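Local structure of DMATS type aromatic prenyltransferase (Micromonospora olivasterospora, 6ZRY) at residues I65-A70 / V341-S346; V324-H329 / S346-R351. The protein probably transfers a dimethylallyl group to tryptophan, as a bacterial aromatic prenyltransferase of the DMATS type. One frame throughout, in Å; residues are numbered along the deposited sequence.

Contact 1 (I65-A70 / V341-S346); sequences IAFNEA and VTVYLS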
loop_
_atom_site.group_PDB
_atom_site.type_symbol
_atom_site.label_atom_id
_atom_site.label_comp_id
_atom_site.label_asym_id
_atom_site.label_seq_id
_atom_site.Cartn_x
_atom_site.Cartn_y
_atom_site.Cartn_z
ATOM N N ILE A 65 10.021 -0.797 -1.430
ATOM C CA ILE A 65 11.235 -0.270 -0.805
ATOM C C ILE A 65 11.101 1.256 -0.741
ATOM O O ILE A 65 10.791 1.866 -1.744
ATOM C CB ILE A 65 12.492 -0.802 -1.506
ATOM C CG1 ILE A 65 13.753 -0.242 -0.864
ATOM C CG2 ILE A 65 12.456 -0.605 -3.000
ATOM C CD1 ILE A 65 14.968 -1.132 -1.075
ATOM N N ALA A 66 11.219 1.779 0.458
ATOM C CA ALA A 66 11.109 3.208 0.786
ATOM C C ALA A 66 12.503 3.750 1.027
ATOM O O ALA A 66 13.164 3.279 1.947
ATOM C CB ALA A 66 10.203 3.402 1.979
ATOM N N PHE A 67 12.904 4.730 0.229
ATOM C CA PHE A 67 14.170 5.470 0.396
ATOM C C PHE A 67 13.888 6.705 1.229
ATOM O O PHE A 67 13.000 7.459 0.866
ATOM C CB PHE A 67 14.765 5.780 -0.960
ATOM C CG PHE A 67 14.976 4.552 -1.788
ATOM C CD1 PHE A 67 16.125 3.800 -1.651
ATOM C CD2 PHE A 67 14.038 4.173 -2.734
ATOM C CE1 PHE A 67 16.308 2.666 -2.410
ATOM C CE2 PHE A 67 14.243 3.052 -3.513
ATOM C CZ PHE A 67 15.388 2.309 -3.364
ATOM N N ASN A 68 14.588 6.817 2.349
ATOM C CA ASN A 68 14.350 7.799 3.436
ATOM C C ASN A 68 15.600 8.677 3.521
ATOM O O ASN A 68 16.678 8.115 3.462
ATOM C CB ASN A 68 14.079 7.103 4.792
ATOM C CG ASN A 68 13.205 5.860 4.731
ATOM O OD1 ASN A 68 12.017 5.941 4.386
ATOM N ND2 ASN A 68 13.768 4.700 5.112
ATOM N N GLU A 69 15.458 9.999 3.633
ATOM C CA GLU A 69 16.611 10.934 3.814
ATOM C C GLU A 69 17.349 10.550 5.102
ATOM O O GLU A 69 16.695 10.499 6.145
ATOM C CB GLU A 69 16.140 12.390 3.888
ATOM N N ALA A 70 18.651 10.278 5.024
ATOM C CA ALA A 70 19.496 9.907 6.188
ATOM C C ALA A 70 18.783 8.837 7.032
ATOM O O ALA A 70 18.394 9.142 8.179
ATOM C CB ALA A 70 19.806 11.143 7.005
ATOM N N VAL A 341 10.893 8.651 -1.164
ATOM C CA VAL A 341 10.293 8.032 -2.382
ATOM C C VAL A 341 10.166 6.533 -2.150
ATOM O O VAL A 341 11.135 5.933 -1.655
ATOM C CB VAL A 341 11.143 8.343 -3.620
ATOM C CG1 VAL A 341 10.685 7.556 -4.840
ATOM C CG2 VAL A 341 11.139 9.833 -3.908
ATOM N N THR A 342 9.027 5.954 -2.494
ATOM C CA THR A 342 8.769 4.501 -2.332
ATOM C C THR A 342 8.489 3.870 -3.691
ATOM O O THR A 342 7.766 4.434 -4.476
ATOM C CB THR A 342 7.646 4.221 -1.331
ATOM O OG1 THR A 342 7.978 4.887 -0.112
ATOM C CG2 THR A 342 7.454 2.746 -1.079
ATOM N N VAL A 343 9.081 2.717 -3.930
ATOM C CA VAL A 343 8.939 1.962 -5.192
ATOM C C VAL A 343 8.252 0.656 -4.833
ATOM O O VAL A 343 8.691 0.006 -3.881
ATOM C CB VAL A 343 10.316 1.737 -5.860
ATOM C CG1 VAL A 343 10.164 1.099 -7.224
ATOM C CG2 VAL A 343 11.095 3.047 -5.967
ATOM N N TYR A 344 7.185 0.328 -5.542
ATOM C CA TYR A 344 6.323 -0.839 -5.248
ATOM C C TYR A 344 6.660 -1.868 -6.311
ATOM O O TYR A 344 6.551 -1.536 -7.525
ATOM C CB TYR A 344 4.863 -0.406 -5.176
ATOM C CG TYR A 344 4.590 0.611 -4.110
ATOM C CD1 TYR A 344 4.943 1.929 -4.304
ATOM C CD2 TYR A 344 3.979 0.271 -2.910
ATOM C CE1 TYR A 344 4.710 2.893 -3.343
ATOM C CE2 TYR A 344 3.755 1.229 -1.922
ATOM C CZ TYR A 344 4.098 2.546 -2.161
ATOM O OH TYR A 344 3.916 3.528 -1.234
ATOM N N LEU A 345 7.106 -3.045 -5.880
ATOM C CA LEU A 345 7.623 -4.108 -6.767
ATOM C C LEU A 345 6.728 -5.354 -6.697
ATOM O O LEU A 345 6.473 -5.875 -5.586
ATOM C CB LEU A 345 9.062 -4.412 -6.351
ATOM C CG LEU A 345 10.044 -3.256 -6.498
ATOM C CD1 LEU A 345 11.408 -3.630 -5.910
ATOM C CD2 LEU A 345 10.196 -2.859 -7.952
ATOM N N SER A 346 6.241 -5.789 -7.852
ATOM C CA SER A 346 5.321 -6.927 -7.989
ATOM C C SER A 346 6.074 -8.262 -7.903
ATOM O O SER A 346 7.122 -8.406 -8.500
ATOM C CB SER A 346 4.562 -6.841 -9.280
ATOM O OG SER A 346 3.860 -5.609 -9.380
#
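Ile65 and Val343 exchange both backbone bonds of an antiparallel hydrogen-bonded pair: Ile65 N to Val343 O and Val343 N to Ile65 O are each 2.9 Å. Two residues on, Phe67 N reaches Val341 O at 2.9 Å, while the return bond from Val341 N to Phe67 O is longer, 3.2 Å, and more bent, 149° at the hydrogen. Between these pairs lies the non-hydrogen-bonded pair Ala66 and Thr342, where Thr342 CA turns a CA-H group to Ile65 O at 3.4 Å.

Apolar packing fills the face carrying Ile65, Phe67, Val341, Val343 and Leu345. CG2 of Val343 meets CE2 of Phe67 at 4.0 Å, at the ring edge and in its plane; with CG1 anti to the backbone N (chi1 -174°), this other methyl falls anti to the carbonyl carbon, on the side of the Phe67 ring. Ile65 CG2 lies 4.3 Å from Leu345 CD1. Helices 287-300 and 305-315 cover this face.

On the other face Thr342 OG1 sits 3.4 Å from Ala66 CB, and its hydrogen bond goes to Arg333. The Thr342 side chain is about 8 Å from the bound tryptophan.

The pairing joins the first strand, 61-68, to the last, 341-346, and so closes the antiparallel barrel of the ABBA fold, with helices outside and the substrate within.

Contact 2 (V324-H329 / S346-R351); sequences VGLIAH and SAEAYR. With TRP (tryptophan), chain C.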
loop_
_atom_site.group_PDB
_atom_site.type_symbol
_atom_site.label_atom_id
_atom_site.label_comp_id
_atom_site.label_asym_id
_atom_site.label_seq_id
_atom_site.Cartn_x
_atom_site.Cartn_y
_atom_site.Cartn_z
ATOM N N VAL A 324 5.745 -5.188 -18.208
ATOM C CA VAL A 324 5.316 -3.970 -17.527
ATOM C C VAL A 324 4.666 -4.426 -16.223
ATOM O O VAL A 324 4.289 -5.629 -16.144
ATOM C CB VAL A 324 4.374 -3.159 -18.435
ATOM C CG1 VAL A 324 2.979 -3.747 -18.523
ATOM C CG2 VAL A 324 4.308 -1.710 -18.013
ATOM N N GLY A 325 4.626 -3.553 -15.218
ATOM C CA GLY A 325 3.920 -3.829 -13.950
ATOM C C GLY A 325 4.819 -4.412 -12.859
ATOM O O GLY A 325 4.310 -4.607 -11.752
ATOM N N LEU A 326 6.094 -4.720 -13.132
ATOM C CA LEU A 326 7.038 -5.037 -12.036
ATOM C C LEU A 326 7.069 -3.832 -11.108
ATOM O O LEU A 326 6.836 -3.994 -9.904
ATOM C CB LEU A 326 8.449 -5.345 -12.555
ATOM C CG LEU A 326 9.507 -5.409 -11.458
ATOM C CD1 LEU A 326 9.251 -6.557 -10.508
ATOM C CD2 LEU A 326 10.892 -5.489 -12.042
ATOM N N ILE A 327 7.322 -2.650 -11.665
ATOM C CA ILE A 327 7.225 -1.387 -10.898
ATOM C C ILE A 327 5.752 -0.964 -10.948
ATOM O O ILE A 327 5.324 -0.398 -11.939
ATOM C CB ILE A 327 8.197 -0.321 -11.425
ATOM C CG1 ILE A 327 9.624 -0.867 -11.491
ATOM C CG2 ILE A 327 8.106 0.935 -10.565
ATOM C CD1 ILE A 327 10.627 0.084 -12.086
ATOM N N ALA A 328 4.998 -1.321 -9.919
ATOM C CA ALA A 328 3.535 -1.214 -9.919
ATOM C C ALA A 328 3.104 0.235 -9.634
ATOM O O ALA A 328 2.117 0.718 -10.231
ATOM C CB ALA A 328 2.973 -2.155 -8.874
ATOM N N HIS A 329 3.791 0.855 -8.713
ATOM C CA HIS A 329 3.537 2.221 -8.217
ATOM C C HIS A 329 4.860 2.895 -7.868
ATOM O O HIS A 329 5.857 2.197 -7.571
ATOM C CB HIS A 329 2.656 2.238 -6.974
ATOM C CG HIS A 329 1.397 1.467 -7.063
ATOM N ND1 HIS A 329 0.208 2.063 -7.368
ATOM C CD2 HIS A 329 1.123 0.163 -6.837
ATOM C CE1 HIS A 329 -0.766 1.146 -7.332
ATOM N NE2 HIS A 329 -0.227 -0.027 -7.025
ATOM N N SER A 346 6.241 -5.789 -7.852
ATOM C CA SER A 346 5.321 -6.927 -7.989
ATOM C C SER A 346 6.074 -8.262 -7.903
ATOM O O SER A 346 7.122 -8.406 -8.500
ATOM C CB SER A 346 4.562 -6.841 -9.280
ATOM O OG SER A 346 3.860 -5.609 -9.380
ATOM N N ALA A 347 5.489 -9.233 -7.230
ATOM C CA ALA A 347 6.008 -10.610 -7.164
ATOM C C ALA A 347 5.975 -11.273 -8.546
ATOM O O ALA A 347 6.856 -12.072 -8.824
ATOM C CB ALA A 347 5.201 -11.390 -6.158
ATOM N N GLU A 348 4.977 -10.976 -9.364
ATOM C CA GLU A 348 4.770 -11.624 -10.677
ATOM C C GLU A 348 4.848 -13.156 -10.504
ATOM O O GLU A 348 5.484 -13.851 -11.353
ATOM C CB GLU A 348 5.805 -11.151 -11.690
ATOM C CG GLU A 348 5.744 -9.663 -11.998
ATOM C CD GLU A 348 6.697 -9.181 -13.091
ATOM O OE1 GLU A 348 6.299 -8.322 -13.845
ATOM O OE2 GLU A 348 7.892 -9.640 -13.122
ATOM N N ALA A 349 4.197 -13.684 -9.484
ATOM C CA ALA A 349 4.162 -15.135 -9.230
ATOM C C ALA A 349 3.315 -15.831 -10.313
ATOM O O ALA A 349 3.581 -17.014 -10.577
ATOM C CB ALA A 349 3.662 -15.429 -7.840
ATOM N N TYR A 350 2.351 -15.148 -10.914
ATOM C CA TYR A 350 1.365 -15.759 -11.847
ATOM C C TYR A 350 1.507 -15.254 -13.264
ATOM O O TYR A 350 1.256 -16.058 -14.165
ATOM C CB TYR A 350 -0.057 -15.523 -11.347
ATOM C CG TYR A 350 -0.367 -16.301 -10.109
ATOM C CD1 TYR A 350 -0.375 -17.683 -10.144
ATOM C CD2 TYR A 350 -0.582 -15.679 -8.890
ATOM C CE1 TYR A 350 -0.623 -18.433 -9.014
ATOM C CE2 TYR A 350 -0.811 -16.412 -7.736
ATOM C CZ TYR A 350 -0.841 -17.797 -7.799
ATOM O OH TYR A 350 -1.090 -18.518 -6.679
ATOM N N ARG A 351 1.821 -13.974 -13.461
ATOM C CA ARG A 351 1.832 -13.354 -14.798
ATOM C C ARG A 351 2.859 -12.232 -14.830
ATOM O O ARG A 351 2.993 -11.501 -13.800
ATOM C CB ARG A 351 0.418 -12.857 -15.129
ATOM C CG ARG A 351 0.229 -12.430 -16.570
ATOM C CD ARG A 351 -1.233 -12.312 -16.940
ATOM N NE ARG A 351 -1.379 -11.974 -18.361
ATOM C CZ ARG A 351 -1.364 -10.737 -18.879
ATOM N NH1 ARG A 351 -1.232 -9.668 -18.096
ATOM N NH2 ARG A 351 -1.495 -10.578 -20.188
HETATM N N TRP C . -3.143 -3.527 -6.595
HETATM C CA TRP C . -4.141 -2.554 -6.028
HETATM C C TRP C . -4.147 -1.278 -6.874
HETATM O O TRP C . -5.062 -0.448 -6.721
HETATM C CB TRP C . -3.853 -2.254 -4.545
HETATM C CG TRP C . -2.535 -1.597 -4.278
HETATM C CD1 TRP C . -1.317 -2.208 -4.143
HETATM C CD2 TRP C . -2.297 -0.188 -4.095
HETATM N NE1 TRP C . -0.344 -1.273 -3.898
HETATM C CE2 TRP C . -0.913 -0.029 -3.850
HETATM C CE3 TRP C . -3.116 0.951 -4.097
HETATM C CZ2 TRP C . -0.331 1.222 -3.636
HETATM C CZ3 TRP C . -2.540 2.185 -3.882
HETATM C CH2 TRP C . -1.169 2.315 -3.648
HETATM O OXT TRP C . -3.250 -1.069 -7.720
HETATM O O HOH W 1 3.851 -7.699 -14.514
#
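The imidazole of His329 lies under the indole of the bound tryptophan, the two rings roughly parallel. One face of the imidazole carries the indole's CZ2, 3.5 Å above the plane and over the ring centre, and His329 NE2 approaches its CE2 to 3.2 Å. At the edge, in the imidazole plane, sits the ligand's carboxylate oxygen OXT. With CG anti to the carbonyl carbon (chi1 -51°), the ring is set against the ligand's indole. An alanine here would probably leave the indole without the flat surface beneath it and open a gap on that side of the pocket.

Away from the ligand, Ser346 joins the segments with two hydrogen bonds. Its OG donates to Gly325 O at 2.6 Å, nearly along the C=O axis, and its N donates to Leu326 O at 2.8 Å. Ala328 CB packs on the same hydroxyl, 3.6 Å from Ser346 OG. Leu326 CD1 lies 3.5 Å from Ser346 O. The backbone N of Leu326 is hydrogen-bonded to Asp287.

Glu348 extends its chain beyond CG to bring OE1 beside Leu326. A water donates to both this oxygen and Val324 O, bridging them, and Arg318 forms a salt bridge to OE1.

Together these bonds tie the residues just before strand 327-333 to Ser346 and the loop that follows strand 341-346, at the open end of the antiparallel beta-hairpin that supplies His329 to the tryptophan pocket of the barrel.

Overall arrangement
Contacts 1 and 2 have centres 16 Å apart and meet at Ser346, which belongs to both. Along the chain the order is 65-70, 324-329, 341-346, 346-351, so the segments alternate. Strand 341-346 is flanked by strand 61-68, far earlier in sequence, and by strand 327-333, its hairpin partner. Tyr344 pairs through its backbone with Ala328 and His329, and Val343 CG1 packs on Ile327 CG2, linking the two contacts directly. Contact 1 thus closes the barrel, while contact 2 fastens one end of the closing hairpin. Strands 61-68 and 327-333 contribute Glu62 and His329 to the tryptophan pocket.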